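Protein Pcdhgb2 (Mus musculus, PDB 5SZR) probably acts as a calcium-dependent cell-adhesion protein that may help establish and maintain specific neuronal connections in the brain. Local coordinates at residues 15-20 / 101-106; 22-27 / 62-67. All blocks are in the same frame, centred on the assembly; numbering follows the deposited sequence.

Interaction 1 (15-20 / 101-106); sequences REDVPP and LDENDC. With CA (calcium ion), chain K; CA (calcium ion), chain J; CA (calcium ion), chain L.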
loop_
_atom_site.group_PDB
_atom_site.type_symbol
_atom_site.label_atom_id
_atom_site.label_comp_id
_atom_site.label_asym_id
_atom_site.label_seq_id
_atom_site.Cartn_x
_atom_site.Cartn_y
_atom_site.Cartn_z
ATOM N N ARG A 15 51.603 9.947 -32.865
ATOM C CA ARG A 15 50.447 9.712 -32.013
ATOM C C ARG A 15 50.094 10.997 -31.275
ATOM O O ARG A 15 50.974 11.733 -30.822
ATOM C CB ARG A 15 50.735 8.585 -31.024
ATOM C CG ARG A 15 50.901 7.213 -31.670
ATOM C CD ARG A 15 51.413 6.188 -30.667
ATOM N NE ARG A 15 51.267 4.818 -31.148
ATOM C CZ ARG A 15 52.199 4.153 -31.824
ATOM N NH1 ARG A 15 51.970 2.909 -32.217
ATOM N NH2 ARG A 15 53.359 4.733 -32.109
ATOM N N GLU A 16 48.794 11.271 -31.158
ATOM C CA GLU A 16 48.371 12.541 -30.575
ATOM C C GLU A 16 48.763 12.692 -29.110
ATOM O O GLU A 16 48.671 13.804 -28.580
ATOM C CB GLU A 16 46.860 12.721 -30.730
ATOM C CG GLU A 16 46.012 11.655 -30.058
ATOM C CD GLU A 16 44.548 12.064 -29.946
ATOM O OE1 GLU A 16 44.271 13.277 -29.849
ATOM O OE2 GLU A 16 43.678 11.173 -29.963
ATOM N N ASP A 17 49.226 11.630 -28.452
ATOM C CA ASP A 17 49.547 11.686 -27.033
ATOM C C ASP A 17 51.037 11.853 -26.752
ATOM O O ASP A 17 51.440 11.770 -25.587
ATOM C CB ASP A 17 49.026 10.432 -26.323
ATOM C CG ASP A 17 49.729 9.166 -26.778
ATOM O OD1 ASP A 17 50.831 8.875 -26.268
ATOM O OD2 ASP A 17 49.175 8.454 -27.641
ATOM N N VAL A 18 51.861 12.088 -27.769
ATOM C CA VAL A 18 53.301 12.231 -27.505
ATOM C C VAL A 18 53.538 13.490 -26.680
ATOM O O VAL A 18 52.864 14.513 -26.907
ATOM C CB VAL A 18 54.100 12.262 -28.817
ATOM C CG1 VAL A 18 53.914 10.962 -29.598
ATOM C CG2 VAL A 18 53.735 13.472 -29.670
ATOM N N PRO A 19 54.441 13.463 -25.706
ATOM C CA PRO A 19 54.648 14.630 -24.847
ATOM C C PRO A 19 55.409 15.719 -25.578
ATOM O O PRO A 19 56.075 15.450 -26.590
ATOM C CB PRO A 19 55.469 14.063 -23.679
ATOM C CG PRO A 19 56.195 12.905 -24.274
ATOM C CD PRO A 19 55.263 12.312 -25.292
ATOM N N PRO A 20 55.326 16.962 -25.107
ATOM C CA PRO A 20 56.108 18.039 -25.727
ATOM C C PRO A 20 57.599 17.740 -25.669
ATOM O O PRO A 20 58.097 17.124 -24.724
ATOM C CB PRO A 20 55.748 19.269 -24.887
ATOM C CG PRO A 20 54.413 18.941 -24.301
ATOM C CD PRO A 20 54.438 17.463 -24.046
ATOM N N LEU A 101 47.917 10.552 -35.522
ATOM C CA LEU A 101 47.165 9.324 -35.313
ATOM C C LEU A 101 46.162 9.507 -34.184
ATOM O O LEU A 101 46.473 10.102 -33.148
ATOM C CB LEU A 101 48.103 8.157 -35.001
ATOM C CG LEU A 101 48.994 7.755 -36.177
ATOM C CD1 LEU A 101 49.944 6.637 -35.782
ATOM C CD2 LEU A 101 48.139 7.351 -37.366
ATOM N N ASP A 102 44.955 8.993 -34.393
ATOM C CA ASP A 102 43.890 9.125 -33.411
ATOM C C ASP A 102 44.086 8.131 -32.274
ATOM O O ASP A 102 44.256 6.931 -32.509
ATOM C CB ASP A 102 42.532 8.902 -34.074
ATOM C CG ASP A 102 41.412 8.720 -33.065
ATOM O OD1 ASP A 102 41.361 9.488 -32.082
ATOM O OD2 ASP A 102 40.591 7.797 -33.256
ATOM N N GLU A 103 44.060 8.635 -31.043
ATOM C CA GLU A 103 44.032 7.815 -29.843
ATOM C C GLU A 103 42.674 7.948 -29.170
ATOM O O GLU A 103 41.953 8.932 -29.359
ATOM C CB GLU A 103 45.135 8.219 -28.858
ATOM C CG GLU A 103 46.551 8.155 -29.422
ATOM C CD GLU A 103 47.022 6.735 -29.671
ATOM O OE1 GLU A 103 47.666 6.491 -30.717
ATOM O OE2 GLU A 103 46.743 5.862 -28.818
ATOM N N ASN A 104 42.334 6.940 -28.373
ATOM C CA ASN A 104 41.073 6.909 -27.638
ATOM C C ASN A 104 41.238 7.753 -26.381
ATOM O O ASN A 104 41.591 7.254 -25.312
ATOM C CB ASN A 104 40.687 5.473 -27.309
ATOM C CG ASN A 104 39.287 5.356 -26.749
ATOM O OD1 ASN A 104 38.511 6.311 -26.772
ATOM N ND2 ASN A 104 38.952 4.173 -26.250
ATOM N N ASP A 105 40.985 9.058 -26.508
ATOM C CA ASP A 105 41.087 9.964 -25.371
ATOM C C ASP A 105 39.821 10.788 -25.149
ATOM O O ASP A 105 39.852 11.741 -24.364
ATOM C CB ASP A 105 42.302 10.890 -25.519
ATOM C CG ASP A 105 42.252 11.742 -26.777
ATOM O OD1 ASP A 105 41.470 11.423 -27.694
ATOM O OD2 ASP A 105 43.010 12.730 -26.853
ATOM N N CYS A 106 38.712 10.444 -25.804
ATOM C CA CYS A 106 37.441 11.137 -25.625
ATOM C C CYS A 106 36.408 10.146 -25.107
ATOM O O CYS A 106 36.149 9.121 -25.749
ATOM C CB CYS A 106 36.965 11.778 -26.931
ATOM S SG CYS A 106 37.933 13.225 -27.440
HETATM CA CA CA K . 41.194 11.174 -30.066
HETATM CA CA CA J . 42.398 14.319 -28.476
HETATM CA CA CA L . 36.290 7.310 -27.398
HETATM O O HOH W 1 40.430 15.550 -27.015
HETATM O O HOH W 2 43.920 15.291 -27.018
#

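Interaction 2 (22-27 / 62-67); sequences FSVLQV and GEITTK. With MAN (alpha-D-mannopyranose), chain S.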
loop_
_atom_site.group_PDB
_atom_site.type_symbol
_atom_site.label_atom_id
_atom_site.label_comp_id
_atom_site.label_asym_id
_atom_site.label_seq_id
_atom_site.Cartn_x
_atom_site.Cartn_y
_atom_site.Cartn_z
ATOM N N PHE A 22 58.938 15.896 -28.075
ATOM C CA PHE A 22 59.119 14.647 -28.798
ATOM C C PHE A 22 59.900 14.889 -30.084
ATOM O O PHE A 22 59.741 15.920 -30.742
ATOM C CB PHE A 22 57.758 14.021 -29.112
ATOM C CG PHE A 22 57.836 12.611 -29.625
ATOM C CD1 PHE A 22 58.086 11.559 -28.759
ATOM C CD2 PHE A 22 57.645 12.336 -30.968
ATOM C CE1 PHE A 22 58.154 10.261 -29.224
ATOM C CE2 PHE A 22 57.712 11.038 -31.440
ATOM C CZ PHE A 22 57.967 10.000 -30.566
ATOM N N SER A 23 60.749 13.928 -30.438
ATOM C CA SER A 23 61.577 14.036 -31.634
ATOM C C SER A 23 60.741 13.711 -32.868
ATOM O O SER A 23 60.257 12.584 -33.018
ATOM C CB SER A 23 62.778 13.098 -31.525
ATOM O OG SER A 23 63.556 13.112 -32.707
ATOM N N VAL A 24 60.573 14.694 -33.753
ATOM C CA VAL A 24 59.756 14.516 -34.950
ATOM C C VAL A 24 60.621 14.041 -36.107
ATOM O O VAL A 24 60.386 12.965 -36.671
ATOM C CB VAL A 24 59.022 15.814 -35.331
ATOM C CG1 VAL A 24 58.417 15.686 -36.722
ATOM C CG2 VAL A 24 57.946 16.142 -34.304
ATOM N N LEU A 25 61.618 14.847 -36.471
ATOM C CA LEU A 25 62.492 14.578 -37.603
ATOM C C LEU A 25 63.588 15.630 -37.621
ATOM O O LEU A 25 63.375 16.769 -37.195
ATOM C CB LEU A 25 61.726 14.597 -38.932
ATOM C CG LEU A 25 62.526 14.208 -40.181
ATOM C CD1 LEU A 25 62.853 12.722 -40.160
ATOM C CD2 LEU A 25 61.797 14.586 -41.463
ATOM N N GLN A 26 64.760 15.235 -38.104
ATOM C CA GLN A 26 65.833 16.167 -38.412
ATOM C C GLN A 26 66.054 16.165 -39.916
ATOM O O GLN A 26 66.214 15.099 -40.523
ATOM C CB GLN A 26 67.128 15.798 -37.684
ATOM C CG GLN A 26 68.273 16.744 -37.997
ATOM C CD GLN A 26 69.558 16.375 -37.282
ATOM O OE1 GLN A 26 69.628 15.361 -36.586
ATOM N NE2 GLN A 26 70.583 17.203 -37.448
ATOM N N VAL A 27 66.039 17.350 -40.518
ATOM C CA VAL A 27 66.349 17.521 -41.931
ATOM C C VAL A 27 67.665 18.280 -42.044
ATOM O O VAL A 27 67.915 19.226 -41.289
ATOM C CB VAL A 27 65.217 18.252 -42.678
ATOM C CG1 VAL A 27 64.022 17.331 -42.851
ATOM C CG2 VAL A 27 64.810 19.515 -41.930
ATOM N N GLY A 62 68.567 21.910 -37.523
ATOM C CA GLY A 62 67.531 21.364 -38.371
ATOM C C GLY A 62 66.715 20.261 -37.738
ATOM O O GLY A 62 65.913 19.627 -38.435
ATOM N N GLU A 63 66.909 19.997 -36.447
ATOM C CA GLU A 63 66.039 19.077 -35.728
ATOM C C GLU A 63 64.682 19.723 -35.486
ATOM O O GLU A 63 64.586 20.923 -35.208
ATOM C CB GLU A 63 66.664 18.669 -34.394
ATOM C CG GLU A 63 67.952 17.875 -34.508
ATOM C CD GLU A 63 68.456 17.393 -33.159
ATOM O OE1 GLU A 63 67.713 16.652 -32.480
ATOM O OE2 GLU A 63 69.584 17.766 -32.773
ATOM N N ILE A 64 63.628 18.920 -35.595
ATOM C CA ILE A 64 62.259 19.381 -35.409
ATOM C C ILE A 64 61.647 18.596 -34.261
ATOM O O ILE A 64 61.620 17.358 -34.292
ATOM C CB ILE A 64 61.420 19.220 -36.684
ATOM C CG1 ILE A 64 62.040 20.019 -37.826
ATOM C CG2 ILE A 64 59.982 19.651 -36.433
ATOM C CD1 ILE A 64 61.306 19.858 -39.114
ATOM N N THR A 65 61.156 19.308 -33.254
ATOM C CA THR A 65 60.492 18.701 -32.114
ATOM C C THR A 65 59.186 19.431 -31.849
ATOM O O THR A 65 59.028 20.606 -32.193
ATOM C CB THR A 65 61.367 18.739 -30.854
ATOM O OG1 THR A 65 61.733 20.094 -30.570
ATOM C CG2 THR A 65 62.621 17.898 -31.044
ATOM N N THR A 66 58.244 18.721 -31.235
ATOM C CA THR A 66 57.044 19.378 -30.745
ATOM C C THR A 66 57.392 20.221 -29.525
ATOM O O THR A 66 58.315 19.904 -28.771
ATOM C CB THR A 66 55.964 18.352 -30.386
ATOM O OG1 THR A 66 56.384 17.577 -29.252
ATOM C CG2 THR A 66 55.694 17.420 -31.562
ATOM N N LYS A 67 56.658 21.319 -29.346
ATOM C CA LYS A 67 56.818 22.153 -28.163
ATOM C C LYS A 67 55.504 22.357 -27.422
ATOM O O LYS A 67 55.458 23.132 -26.460
ATOM C CB LYS A 67 57.442 23.503 -28.530
ATOM C CG LYS A 67 56.590 24.390 -29.420
ATOM C CD LYS A 67 57.315 25.694 -29.727
ATOM C CE LYS A 67 56.398 26.694 -30.404
ATOM N NZ LYS A 67 57.120 27.912 -30.868
HETATM C C1 MAN S . 64.704 12.262 -32.513
HETATM C C2 MAN S . 65.465 13.023 -33.614
HETATM C C3 MAN S . 64.787 12.801 -34.980
HETATM C C4 MAN S . 64.540 11.303 -35.252
HETATM C C5 MAN S . 63.731 10.703 -34.092
HETATM C C6 MAN S . 63.489 9.213 -34.242
HETATM O O2 MAN S . 66.804 12.534 -33.748
HETATM O O3 MAN S . 65.524 13.389 -36.050
HETATM O O4 MAN S . 63.817 11.138 -36.464
HETATM O O5 MAN S . 64.451 10.912 -32.849
HETATM O O6 MAN S . 62.974 8.979 -35.548
#

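Interaction 1 (15-20 / 101-106)
The carboxylates of Glu16 and Asp105 meet tip to tip, their planes 71° apart, and clamp two calcium ions between them; Asp17 OD2 stands over one face of the Glu103 carboxylate, 3.4 Å from Glu103 CD. This is the calcium-binding junction of two successive cadherin domains, with Asp102-Cys106 in the place of the DxNDN linker. One ion takes Glu16 OE1, Asp105 OD2 and two waters; the other takes Glu16 OE2, Asp102 OD1, Asp105 OD1 and Glu103 O, with Glu73 and Asp138 among the residues completing the sites. Glu16 OE2 also receives Glu103 N at 2.8 Å, on its anti side and 19° out of the carboxylate plane. Arg15 and Leu101 form a parallel bridge, and Glu16 N bonds to Leu101 O (3.3 Å). Glu103 CG, anti to its carbonyl carbon (chi1 -57°), packs 3.6 Å from Glu16 CG. A salt bridge from Glu103 OE1 to Arg15 NE is long (4.0 Å) and doubtful, since Arg15 has a second conformer. An alanine at Glu103 would probably open a gap beside Asp17 OD2 and Arg15 CG, although the backbone calcium ligand would remain. Asn104 OD1 and Cys106 O each reach a third calcium ion at 2.5 Å.

Interaction 2 (22-27 / 62-67)
Ile64 O is gripped by two successive backbone N-H groups, Val24 N at 2.9 Å and, weakly, Leu25 N at 3.3 Å, which defines a classic beta bulge between two antiparallel strands (162° between their directions). The remaining backbone bonds bracket it. Ile64 N returns a 2.7 Å bond to Leu25 O, Val27 N reaches Gly62 O from above the carbonyl plane, and Thr66 N bonds to Phe22 O. At that same end a side chain joins in: Thr66 OG1 sits between its own backbone N and carbonyl carbon (chi1 67°), where it accepts Phe22 N at 3.3 Å. A CB at Gly62 would fall against Val27 O, and the positive phi of this residue would also press it on the carbonyl O before it.

Apolar contacts gather on the side of Val24 and Ile64. Val24 CG2 lies 3.8 Å from Thr66 CG2, the two side chains crossing at about a right angle, while Val24 CB approaches Ile64 CG2 at 4.1 Å.

On the face of Ser23, Gln26, Glu63 and Thr65 the contacts are of polar chains. The Gln26 amide carbon CD rests 3.5 Å from Glu63 CG, amide and carboxylate planes 27° apart, and Gln26 NE2 is hydrogen-bonded to Thr61 O. Ser23 OG carries an O-linked mannose whose O3 comes within 2.9 Å of Gln26 N.

In the cadherin beta-sandwich, strand 63-66 runs between 23-26 and 55-57. Val24 and Leu25 turn onto strand 9-15 of the facing sheet, and Ile64 meets Leu57 beside it and Ile96 of strand 91-101.

Overall arrangement
Interaction 2 lies within the first cadherin domain of this fragment and interaction 1 at its junction with the second, their centres about 17 Å apart. Interaction 1 ties the loop after strand 9-15 to the linker after strand 91-101, while interaction 2 pairs strands of the other sheet of the sandwich. They meet through the two prolines that end segment 15-20: Pro19 O lies 3.4 Å from Thr66 OG1, and Pro20 CB 4.0 Å from Lys67 C, both as packing. Calcium is bound at interaction 1, and the Thr66 side chain remains about 10 Å from that of Glu16. The mannose is on Ser23 in interaction 2; the side chain of Arg15 is about 11 Å from this bound mannose.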